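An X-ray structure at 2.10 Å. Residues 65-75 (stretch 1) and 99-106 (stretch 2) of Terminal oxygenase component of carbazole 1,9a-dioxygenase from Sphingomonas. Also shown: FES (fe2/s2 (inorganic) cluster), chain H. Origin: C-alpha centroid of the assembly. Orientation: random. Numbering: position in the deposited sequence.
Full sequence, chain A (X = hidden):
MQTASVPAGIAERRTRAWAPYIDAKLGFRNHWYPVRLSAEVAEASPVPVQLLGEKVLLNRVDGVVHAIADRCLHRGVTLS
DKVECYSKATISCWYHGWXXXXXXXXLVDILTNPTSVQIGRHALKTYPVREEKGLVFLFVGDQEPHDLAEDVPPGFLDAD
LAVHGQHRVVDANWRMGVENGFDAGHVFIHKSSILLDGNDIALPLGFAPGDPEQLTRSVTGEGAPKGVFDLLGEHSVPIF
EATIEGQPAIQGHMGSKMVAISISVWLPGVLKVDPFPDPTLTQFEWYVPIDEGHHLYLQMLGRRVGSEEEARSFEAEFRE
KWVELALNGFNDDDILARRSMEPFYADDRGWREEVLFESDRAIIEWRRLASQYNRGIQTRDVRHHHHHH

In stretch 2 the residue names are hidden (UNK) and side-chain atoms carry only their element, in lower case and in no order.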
# COMPACT_ATOMS: atom_id res chain seq x y z
N VAL A 65 28.21 -15.35 19.78
CA VAL A 65 27.25 -14.83 18.80
C VAL A 65 27.91 -14.51 17.47
O VAL A 65 28.94 -13.84 17.42
CB VAL A 65 26.56 -13.53 19.31
CG1 VAL A 65 25.54 -13.03 18.27
CG2 VAL A 65 25.86 -13.79 20.63
N HIS A 66 27.31 -15.01 16.39
CA HIS A 66 27.82 -14.75 15.05
C HIS A 66 26.71 -14.09 14.24
O HIS A 66 25.53 -14.27 14.53
CB HIS A 66 28.25 -16.06 14.38
CG HIS A 66 29.42 -16.71 15.04
ND1 HIS A 66 30.68 -16.14 15.05
CD2 HIS A 66 29.53 -17.88 15.72
CE1 HIS A 66 31.51 -16.92 15.72
NE2 HIS A 66 30.84 -17.98 16.14
N ALA A 67 27.10 -13.31 13.24
CA ALA A 67 26.14 -12.60 12.39
C ALA A 67 26.56 -12.66 10.93
O ALA A 67 27.69 -12.32 10.58
CB ALA A 67 26.04 -11.15 12.85
N ILE A 68 25.64 -13.10 10.07
CA ILE A 68 25.89 -13.21 8.64
C ILE A 68 24.74 -12.57 7.86
O ILE A 68 23.64 -12.41 8.38
CB ILE A 68 25.99 -14.69 8.20
CG1 ILE A 68 24.68 -15.41 8.55
CG2 ILE A 68 27.19 -15.38 8.87
CD1 ILE A 68 24.60 -16.86 8.07
N ALA A 69 25.01 -12.22 6.61
CA ALA A 69 23.98 -11.65 5.75
C ALA A 69 22.89 -12.71 5.60
O ALA A 69 23.18 -13.88 5.34
CB ALA A 69 24.57 -11.31 4.38
N ASP A 70 21.63 -12.29 5.76
CA ASP A 70 20.50 -13.21 5.68
C ASP A 70 19.99 -13.39 4.25
O ASP A 70 18.82 -13.16 3.96
CB ASP A 70 19.38 -12.71 6.60
CG ASP A 70 18.30 -13.76 6.85
OD1 ASP A 70 18.48 -14.92 6.45
OD2 ASP A 70 17.28 -13.40 7.48
N ARG A 71 20.88 -13.81 3.36
CA ARG A 71 20.53 -14.02 1.96
C ARG A 71 21.52 -14.97 1.29
O ARG A 71 22.73 -14.76 1.35
CB ARG A 71 20.51 -12.70 1.20
CG ARG A 71 20.07 -12.85 -0.25
CD ARG A 71 19.79 -11.51 -0.91
NE ARG A 71 21.01 -10.76 -1.18
CZ ARG A 71 21.03 -9.50 -1.62
NH1 ARG A 71 19.89 -8.85 -1.84
NH2 ARG A 71 22.19 -8.90 -1.86
N CYS A 72 20.99 -16.00 0.65
CA CYS A 72 21.83 -16.98 -0.03
C CYS A 72 22.45 -16.37 -1.29
O CYS A 72 21.80 -15.62 -2.02
CB CYS A 72 21.00 -18.22 -0.40
SG CYS A 72 21.93 -19.62 -1.09
N LEU A 73 23.71 -16.70 -1.54
CA LEU A 73 24.43 -16.19 -2.70
C LEU A 73 23.96 -16.79 -4.01
O LEU A 73 24.18 -16.22 -5.08
CB LEU A 73 25.93 -16.48 -2.54
CG LEU A 73 26.63 -15.85 -1.34
CD1 LEU A 73 28.08 -16.31 -1.31
CD2 LEU A 73 26.54 -14.33 -1.45
N HIS A 74 23.30 -17.94 -3.93
CA HIS A 74 22.82 -18.65 -5.11
C HIS A 74 21.67 -17.96 -5.86
O HIS A 74 21.88 -17.37 -6.91
CB HIS A 74 22.40 -20.07 -4.73
CG HIS A 74 22.06 -20.94 -5.90
ND1 HIS A 74 21.18 -22.00 -5.81
CD2 HIS A 74 22.46 -20.89 -7.19
CE1 HIS A 74 21.06 -22.57 -7.00
NE2 HIS A 74 21.82 -21.91 -7.86
N ARG A 75 20.46 -18.05 -5.31
CA ARG A 75 19.30 -17.43 -5.96
C ARG A 75 18.73 -16.29 -5.13
O ARG A 75 17.60 -15.84 -5.36
CB ARG A 75 18.23 -18.50 -6.23
CG ARG A 75 18.72 -19.68 -7.07
CD ARG A 75 19.34 -19.22 -8.39
NE ARG A 75 18.43 -18.39 -9.17
CZ ARG A 75 17.48 -18.86 -9.97
NH1 ARG A 75 17.32 -20.17 -10.13
NH2 ARG A 75 16.68 -18.02 -10.61
N UNK A 99 25.94 -24.52 1.83
CA UNK A 99 26.25 -24.49 3.26
C UNK A 99 27.36 -23.52 3.65
O UNK A 99 28.46 -23.57 3.11
c UNK A 99 26.60 -25.93 3.72
o UNK A 99 25.51 -26.79 3.39
c UNK A 99 26.86 -25.98 5.21
N UNK A 100 27.05 -22.65 4.61
CA UNK A 100 27.99 -21.63 5.07
C UNK A 100 28.31 -21.73 6.56
O UNK A 100 27.46 -22.11 7.36
c UNK A 100 25.42 -20.41 3.26
c UNK A 100 27.42 -19.37 2.45
c UNK A 100 26.80 -19.13 1.22
c UNK A 100 27.40 -20.23 4.83
c UNK A 100 25.49 -19.52 1.02
c UNK A 100 24.79 -20.17 2.03
o UNK A 100 24.89 -19.26 -0.19
c UNK A 100 26.74 -20.01 3.48
N UNK A 101 29.53 -21.35 6.93
CA UNK A 101 29.94 -21.35 8.33
C UNK A 101 29.50 -20.04 8.97
O UNK A 101 29.61 -18.97 8.35
n UNK A 101 33.66 -24.68 10.61
c UNK A 101 33.55 -22.86 8.43
n UNK A 101 34.20 -22.98 12.05
c UNK A 101 32.05 -22.86 8.17
c UNK A 101 33.91 -23.39 10.82
c UNK A 101 31.46 -21.47 8.46
n UNK A 101 33.87 -22.52 9.82
N UNK A 102 29.03 -20.12 10.21
CA UNK A 102 28.59 -18.93 10.93
C UNK A 102 29.74 -17.97 11.25
O UNK A 102 29.57 -16.75 11.16
c UNK A 102 22.64 -18.69 11.36
c UNK A 102 24.95 -17.96 11.64
c UNK A 102 25.33 -19.30 11.84
c UNK A 102 26.29 -21.29 12.20
n UNK A 102 24.95 -21.51 12.02
c UNK A 102 27.91 -19.31 12.25
c UNK A 102 23.61 -17.67 11.40
c UNK A 102 26.58 -19.96 12.10
c UNK A 102 22.98 -20.01 11.56
c UNK A 102 24.33 -20.30 11.79
N UNK A 103 30.89 -18.52 11.62
CA UNK A 103 32.01 -17.66 11.99
C UNK A 103 32.66 -16.84 10.88
O UNK A 103 33.13 -15.74 11.14
c UNK A 103 33.69 -19.60 11.95
o UNK A 103 33.33 -19.78 10.77
o UNK A 103 34.54 -20.32 12.52
c UNK A 103 33.09 -18.46 12.76
N UNK A 104 32.67 -17.35 9.65
CA UNK A 104 33.28 -16.60 8.56
C UNK A 104 32.44 -16.52 7.29
O UNK A 104 32.90 -16.00 6.28
c UNK A 104 34.60 -18.64 7.79
c UNK A 104 34.66 -17.18 8.22
o UNK A 104 33.55 -19.13 7.38
n UNK A 104 35.74 -19.32 7.88
N UNK A 105 31.21 -17.03 7.35
CA UNK A 105 30.32 -16.99 6.20
C UNK A 105 30.76 -17.76 4.96
O UNK A 105 30.08 -17.74 3.94
N UNK A 106 31.89 -18.47 5.05
CA UNK A 106 32.40 -19.22 3.90
C UNK A 106 31.52 -20.36 3.39
O UNK A 106 30.97 -21.14 4.18
c UNK A 106 33.79 -19.77 4.22
c UNK A 106 35.70 -21.26 3.51
c UNK A 106 36.23 -22.20 2.44
n UNK A 106 36.54 -21.49 1.17
c UNK A 106 34.37 -20.64 3.11
FE1 FES H . 20.19 -21.01 -1.52
FE2 FES H . 20.07 -22.24 -4.00
S1 FES H . 21.20 -22.97 -2.24
S2 FES H . 18.99 -20.32 -3.26
O HOH W 1 31.96 -14.22 13.30
O HOH W 2 29.84 -14.06 11.18

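Position 99 carries three side-chain atoms: one carbon bearing an oxygen and a second carbon. A beta-branched side chain with one hydroxyl is Thr-99. It lies in the strand but reaches nothing on stretch 1.

At position 100, one carbon leads into a six-carbon ring that ends in a single oxygen, and CA-to-CB points toward stretch 1. The terminal oxygen sits 3.1 Å from Cys-72 SG and 3.1 Å from Leu-73 N. A ring of six carbons with a hydroxyl is Tyr-100. Its OH accepts a hydrogen bond from Leu-73 N, while Cys-72 SG lies at the ring edge, near its plane, and Leu-73 CD1 packs 4.0 Å from Tyr-100 CE2. The long, rigid phenol is what lets a strand residue reach the loop that holds the cluster, since the CA atoms of Cys-72 and Tyr-100 are 9.3 Å apart.

Position 101 shows three carbons, a nitrogen, and a carbon bearing two more nitrogens. That guanidinium makes it Arg-101. Its CA-to-CB bond points sideways and its side chain does not reach stretch 1; its backbone O comes nearest, 4.4 Å from Ile-68 CG2.

Position 102 has one carbon followed by fused five- and six-membered rings holding eight carbons and one nitrogen, and a carbon of the six-membered ring lies 3.6 Å from Ile-68 CD1. The rings form an indole, so the residue is Trp-102. The ring atom is CZ3, and its meeting with Ile-68 is an apolar contact in a buried setting. The backbone O of Trp-102 approaches His-66 CB at 3.5 Å.

Position 103 has two carbons, the second carrying two oxygens. Its CB lies 3.7 Å from His-66 CE1, and its CA lies over one face of the His-66 imidazole, 3.7 Å from His-66 ND1, in a CH-pi contact. With four side-chain atoms, this is either an aspartate or an asparagine by shape, but both end atoms are oxygen: Asp-103. The carboxylate turns back to Arg-101 in a salt bridge, with Arg-101 NH2 2.7 Å from Asp-103 OD2, and Arg-101 NE also donates to Asp-103 OD1 at 2.9 Å.

Position 104 has the same skeleton ending in one oxygen and one nitrogen, hence Asn-104. It points away from stretch 1, and its OD1 accepts from the backbone N of position 106 at 2.9 Å.

Position 105 has no side-chain atoms and a phi of 63°, which by itself favours glycine: Gly-105. Its CA comes within 4.4 Å of Ile-68 CG2.

Position 106 has four carbons in a row ending in nitrogen, Lys-106, directed away from stretch 1. Its backbone O accepts from Arg-101 N at 3.1 Å.

The contact follows a simple division. Near the strand, His-66 and Ile-68 point toward a turn that offers backbone, indole and a CH group; water 2 joins Ala-67 O to Trp-102 O, donating over 2.8 and 2.7 Å, and water 1 links His-66 ND1 with Asp-103 O, 2.9 Å from each. At the cluster loop, Tyr-100 alone bridges the gap, its hydroxyl beside Cys-72, whose SG binds FES FE1 at 2.3 Å.

Stretch 2 99-106: TYRWDNGK
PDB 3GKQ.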